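Local coordinates for protein macromomycin (PDB 2MCM) that binds non-covalently the cytotoxic, DNA-cleaving chromophore of the antibiotic auromomycin, at residues A[18-23]-A[64-69]; A[31-36]-A[50-55]. All coordinates share one frame; numbering follows the deposited sequence. Where two conformers were deposited one is given.

How the interactions relate
From the N terminus the chain first runs through strand 16-23, which holds residues 18-23. After a short connection it enters strand 30-40, where residues 31-36 lie. Residues 50-55 return alongside 31-36 and close interaction 2. The next strand, 62-68, comes back beside 18-23 and closes interaction 1. Interaction 2 is therefore nested inside the loop closed by interaction 1. Interaction 1 belongs to the three-stranded sheet, interaction 2 to the larger antiparallel sheet. The two contacts touch. His69 O is probably hydrogen-bonded to Gln35 NE2 at 2.8 Å, and Leu66 CD1 packs 3.3 Å from Thr50 O.

Interaction 1: residues A[18-23]-A[64-69]; sequences VTVSAT and AQLKVH
Val18, Ala64 and Val20 carry this antiparallel strand pairing. Val18 faces Leu66 and Val20 faces Ala64, both as hydrogen-bonded pairs. Thr19 and Gln65 form the non-hydrogen-bonded pair between them. Four backbone bonds hold the strands. Val18 N gives to Leu66 O at 2.8 Å, and Leu66 N answers to Val18 O. Val20 N reaches Ala64 O at 2.7 Å, nearly straight, with 175° at the hydrogen. Ala64 N returns a bond to Val20 O. Two CA-H...O contacts accompany the middle pair: Gln65 CA meets Val18 O, and Thr19 CA meets Ala64 O.

The apolar face holds Val18, Val20, Ala64 and Leu66. Val18 does its touching with CG2. Its CG1 lies beside the backbone N, anti to the carbonyl carbon (chi1 -62°), which leaves CG2 in the crowded position between the N and the carbonyl carbon. Val18 CG2 comes 3.5 Å from Leu66 O and 4.1 Å from Val68 CG1. The Val18 and Val68 side chains cross at about a right angle. Val20 is turned differently. Its CG1 is anti to the backbone N (chi1 178°), while CG2 lies beside that N and meets Leu66 CB at 4.2 Å. Its CB lies 3.8 Å from Ala64 O. The small Ala64 takes part mainly through its backbone. Thr19 and Gln65 point to the other, more exposed face.

The contact is part of the immunoglobulin-like beta-sandwich of the neocarzinostatin family. Strand 16-23 is the middle strand of a three-stranded sheet, with 3-7 along one edge and 62-68 along the other. Val18 also packs on Val6, and Val20 on Val4. Leu66 touches Ala95 of strand 93-98, in the larger sheet.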
loop_
_atom_site.group_PDB
_atom_site.type_symbol
_atom_site.label_atom_id
_atom_site.label_comp_id
_atom_site.label_asym_id
_atom_site.label_seq_id
_atom_site.Cartn_x
_atom_site.Cartn_y
_atom_site.Cartn_z
ATOM N N VAL A 18 -7.413 6.940 3.486
ATOM C CA VAL A 18 -8.353 5.892 2.941
ATOM C C VAL A 18 -8.363 4.745 3.946
ATOM O O VAL A 18 -7.453 4.718 4.838
ATOM C CB VAL A 18 -7.886 5.434 1.562
ATOM C CG1 VAL A 18 -7.860 6.528 0.504
ATOM C CG2 VAL A 18 -6.551 4.714 1.591
ATOM N N THR A 19 -9.309 3.840 3.881
ATOM C CA THR A 19 -9.312 2.719 4.811
ATOM C C THR A 19 -8.937 1.436 3.989
ATOM O O THR A 19 -9.613 1.286 2.952
ATOM C CB THR A 19 -10.731 2.525 5.444
ATOM O OG1 THR A 19 -11.001 3.774 6.193
ATOM C CG2 THR A 19 -10.836 1.259 6.316
ATOM N N VAL A 20 -7.986 0.745 4.470
ATOM C CA VAL A 20 -7.585 -0.541 3.779
ATOM C C VAL A 20 -8.185 -1.658 4.601
ATOM O O VAL A 20 -7.830 -1.780 5.793
ATOM C CB VAL A 20 -6.072 -0.641 3.720
ATOM C CG1 VAL A 20 -5.638 -1.983 3.048
ATOM C CG2 VAL A 20 -5.419 0.514 3.005
ATOM N N SER A 21 -9.057 -2.478 4.084
ATOM C CA SER A 21 -9.692 -3.603 4.776
ATOM C C SER A 21 -9.258 -4.911 4.059
ATOM O O SER A 21 -9.494 -5.006 2.844
ATOM C CB SER A 21 -11.208 -3.650 4.753
ATOM O OG SER A 21 -11.677 -2.404 5.244
ATOM N N ALA A 22 -8.665 -5.739 4.889
ATOM C CA ALA A 22 -8.193 -7.030 4.268
ATOM C C ALA A 22 -8.745 -8.169 5.051
ATOM O O ALA A 22 -9.027 -8.122 6.256
ATOM C CB ALA A 22 -6.674 -6.993 4.265
ATOM N N THR A 23 -8.938 -9.293 4.325
ATOM C CA THR A 23 -9.450 -10.511 4.932
ATOM C C THR A 23 -8.670 -11.728 4.352
ATOM O O THR A 23 -7.942 -11.539 3.402
ATOM C CB THR A 23 -10.993 -10.744 4.590
ATOM O OG1 THR A 23 -11.042 -10.729 3.151
ATOM C CG2 THR A 23 -11.845 -9.646 5.266
ATOM N N ALA A 64 -7.062 -0.829 8.411
ATOM C CA ALA A 64 -6.127 0.246 8.709
ATOM C C ALA A 64 -6.377 1.492 7.889
ATOM O O ALA A 64 -6.808 1.458 6.742
ATOM C CB ALA A 64 -4.693 -0.244 8.356
ATOM N N GLN A 65 -6.014 2.614 8.501
ATOM C CA GLN A 65 -6.086 3.919 7.827
ATOM C C GLN A 65 -4.750 4.168 7.181
ATOM O O GLN A 65 -3.695 3.941 7.853
ATOM C CB GLN A 65 -6.438 5.061 8.832
ATOM C CG GLN A 65 -7.869 4.897 9.321
ATOM C CD GLN A 65 -8.330 6.187 10.016
ATOM O OE1 GLN A 65 -7.625 7.189 10.215
ATOM N NE2 GLN A 65 -9.587 6.092 10.411
ATOM N N LEU A 66 -4.719 4.712 6.008
ATOM C CA LEU A 66 -3.534 5.038 5.273
ATOM C C LEU A 66 -3.684 6.421 4.625
ATOM O O LEU A 66 -4.697 6.604 3.950
ATOM C CB LEU A 66 -3.282 3.919 4.170
ATOM C CG LEU A 66 -2.112 4.193 3.262
ATOM C CD1 LEU A 66 -0.775 4.101 3.945
ATOM C CD2 LEU A 66 -2.129 3.213 2.056
ATOM N N LYS A 67 -2.706 7.299 4.844
ATOM C CA LYS A 67 -2.811 8.615 4.168
ATOM C C LYS A 67 -2.164 8.502 2.802
ATOM O O LYS A 67 -0.945 8.091 2.757
ATOM C CB LYS A 67 -2.127 9.665 5.072
ATOM C CG LYS A 67 -2.583 11.068 4.596
ATOM C CD LYS A 67 -2.028 12.175 5.518
ATOM C CE LYS A 67 -2.528 12.019 6.945
ATOM N NZ LYS A 67 -2.139 13.248 7.789
ATOM N N VAL A 68 -2.817 8.857 1.724
ATOM C CA VAL A 68 -2.216 8.741 0.378
ATOM C C VAL A 68 -1.913 10.096 -0.210
ATOM O O VAL A 68 -2.520 11.127 0.169
ATOM C CB VAL A 68 -3.118 7.937 -0.616
ATOM C CG1 VAL A 68 -3.226 6.491 -0.113
ATOM C CG2 VAL A 68 -4.463 8.619 -0.813
ATOM N N HIS A 69 -0.979 10.124 -1.122
ATOM C CA HIS A 69 -0.532 11.370 -1.761
ATOM C C HIS A 69 -0.412 11.173 -3.270
ATOM O O HIS A 69 -0.124 10.091 -3.773
ATOM C CB HIS A 69 0.838 11.816 -1.188
ATOM C CG HIS A 69 0.782 12.083 0.311
ATOM N ND1 HIS A 69 1.005 11.223 1.298
ATOM C CD2 HIS A 69 0.423 13.265 0.905
ATOM C CE1 HIS A 69 0.821 11.824 2.489
ATOM N NE2 HIS A 69 0.470 13.081 2.249
#

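Interaction 2: residues A[31-36]-A[50-55]; sequences YHVGQC and TSTDVT
His32 and Asp53 meet across an antiparallel strand pair in the larger sheet of the immunoglobulin-like sandwich. The tightly packed face carries Tyr31, Val33, Thr52 and Val54. Here Val33 CB lies 4.0 Å from Thr52 CG2, and Val33 CG2 meets Val54 CG2 at 4.3 Å. Leu97, in the same sheet, touches both Tyr31 and Val33. Paired backbone bonds join Tyr31 to Val54 and Val33 to Thr52. The Tyr31 hydroxyl is held outside the contact by Glu103.

The opposite face is more open and polar. His32 ND1 gives a short bond of 2.5 Å to Asp53 OD1. The acceptor lies in the ring plane, but the ring nitrogen stands above the carboxylate plane, 43° out of it. In both residues CG lies beside its own backbone N (chi1 -49° and -78°), and the two side chains run side by side. Asp100 takes the other ring nitrogen, NE2, and so helps fix the ring.

Toward residue 50 the direct pairing gives way to water. One water accepts from Gln35 N and bonds Thr50 OG1; a second links Thr50 OG1 to Gln35 OE1. Val33 O accepts from Thr52 N and, in the Ser51 conformer given, also from Ser51 OG at 2.7 Å.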
loop_
_atom_site.group_PDB
_atom_site.type_symbol
_atom_site.label_atom_id
_atom_site.label_comp_id
_atom_site.label_asym_id
_atom_site.label_seq_id
_atom_site.Cartn_x
_atom_site.Cartn_y
_atom_site.Cartn_z
ATOM N N TYR A 31 1.782 -7.501 8.495
ATOM C CA TYR A 31 1.667 -7.041 7.122
ATOM C C TYR A 31 2.072 -5.579 7.018
ATOM O O TYR A 31 1.708 -4.765 7.936
ATOM C CB TYR A 31 0.211 -7.226 6.638
ATOM C CG TYR A 31 -0.149 -8.703 6.543
ATOM C CD1 TYR A 31 -0.587 -9.418 7.626
ATOM C CD2 TYR A 31 0.079 -9.356 5.310
ATOM C CE1 TYR A 31 -0.896 -10.804 7.592
ATOM C CE2 TYR A 31 -0.276 -10.708 5.219
ATOM C CZ TYR A 31 -0.690 -11.386 6.318
ATOM O OH TYR A 31 -0.996 -12.748 6.291
ATOM N N HIS A 32 2.819 -5.191 6.047
ATOM C CA HIS A 32 3.253 -3.830 5.758
ATOM C C HIS A 32 2.212 -3.211 4.854
ATOM O O HIS A 32 1.982 -3.686 3.733
ATOM C CB HIS A 32 4.624 -3.813 5.024
ATOM C CG HIS A 32 5.612 -4.702 5.733
ATOM N ND1 HIS A 32 6.013 -4.467 7.032
ATOM C CD2 HIS A 32 6.225 -5.838 5.340
ATOM C CE1 HIS A 32 6.856 -5.471 7.408
ATOM N NE2 HIS A 32 7.038 -6.287 6.362
ATOM N N VAL A 33 1.534 -2.169 5.300
ATOM C CA VAL A 33 0.472 -1.440 4.567
ATOM C C VAL A 33 1.044 -0.264 3.884
ATOM O O VAL A 33 1.862 0.531 4.545
ATOM C CB VAL A 33 -0.613 -1.027 5.595
ATOM C CG1 VAL A 33 -1.728 -0.278 4.845
ATOM C CG2 VAL A 33 -1.197 -2.218 6.331
ATOM N N GLY A 34 0.874 0.005 2.598
ATOM C CA GLY A 34 1.522 1.192 2.008
ATOM C C GLY A 34 0.981 1.533 0.634
ATOM O O GLY A 34 0.177 0.772 0.049
ATOM N N GLN A 35 1.406 2.669 0.140
ATOM C CA GLN A 35 1.055 3.157 -1.213
ATOM C C GLN A 35 2.304 2.930 -2.044
ATOM O O GLN A 35 3.440 3.286 -1.716
ATOM C CB GLN A 35 0.724 4.676 -1.151
ATOM C CG GLN A 35 0.456 5.274 -2.512
ATOM C CD GLN A 35 0.184 6.769 -2.530
ATOM O OE1 GLN A 35 0.223 7.385 -1.430
ATOM N NE2 GLN A 35 -0.068 7.305 -3.699
ATOM N N CYS A 36 2.128 2.235 -3.193
ATOM C CA CYS A 36 3.267 1.845 -4.039
ATOM C C CYS A 36 2.979 1.987 -5.537
ATOM O O CYS A 36 1.828 2.217 -5.897
ATOM C CB CYS A 36 3.548 0.337 -3.776
ATOM S SG CYS A 36 3.809 -0.153 -2.036
ATOM N N THR A 50 4.442 7.108 4.847
ATOM C CA THR A 50 3.092 6.838 5.257
ATOM C C THR A 50 2.783 5.351 5.529
ATOM O O THR A 50 1.698 5.021 5.914
ATOM C CB THR A 50 2.017 7.384 4.238
ATOM O OG1 THR A 50 2.414 6.776 2.951
ATOM C CG2 THR A 50 2.046 8.925 4.054
ATOM N N SER A 51 3.804 4.517 5.302
ATOM C CA SER A 51 3.546 3.062 5.494
ATOM C C SER A 51 3.451 2.725 6.946
ATOM O O SER A 51 3.953 3.482 7.838
ATOM C CB SER A 51 4.709 2.376 4.780
ATOM O OG SER A 51 4.552 0.989 4.875
ATOM N N THR A 52 2.767 1.648 7.269
ATOM C CA THR A 52 2.618 1.257 8.655
ATOM C C THR A 52 2.583 -0.251 8.774
ATOM O O THR A 52 2.251 -0.886 7.720
ATOM C CB THR A 52 1.338 1.919 9.251
ATOM O OG1 THR A 52 1.509 1.643 10.698
ATOM C CG2 THR A 52 0.041 1.327 8.713
ATOM N N ASP A 53 2.804 -0.835 9.894
ATOM C CA ASP A 53 2.752 -2.315 10.084
ATOM C C ASP A 53 1.585 -2.666 10.926
ATOM O O ASP A 53 1.397 -2.028 12.026
ATOM C CB ASP A 53 4.033 -2.862 10.773
ATOM C CG ASP A 53 5.188 -2.977 9.832
ATOM O OD1 ASP A 53 5.102 -2.748 8.640
ATOM O OD2 ASP A 53 6.296 -3.316 10.336
ATOM N N VAL A 54 0.777 -3.680 10.596
ATOM C CA VAL A 54 -0.318 -4.130 11.385
ATOM C C VAL A 54 -0.295 -5.663 11.478
ATOM O O VAL A 54 0.059 -6.241 10.413
ATOM C CB VAL A 54 -1.689 -3.651 10.831
ATOM C CG1 VAL A 54 -2.844 -4.015 11.739
ATOM C CG2 VAL A 54 -1.638 -2.133 10.623
ATOM N N THR A 55 -0.513 -6.234 12.586
ATOM C CA THR A 55 -0.573 -7.723 12.735
ATOM C C THR A 55 -1.967 -8.154 12.540
ATOM O O THR A 55 -3.003 -7.676 13.077
ATOM C CB THR A 55 -0.075 -8.047 14.206
ATOM O OG1 THR A 55 1.235 -7.525 14.322
ATOM C CG2 THR A 55 -0.097 -9.583 14.425
HETATM O O HOH W 1 2.903 4.190 2.027
HETATM O O HOH W 2 1.703 8.477 0.657
#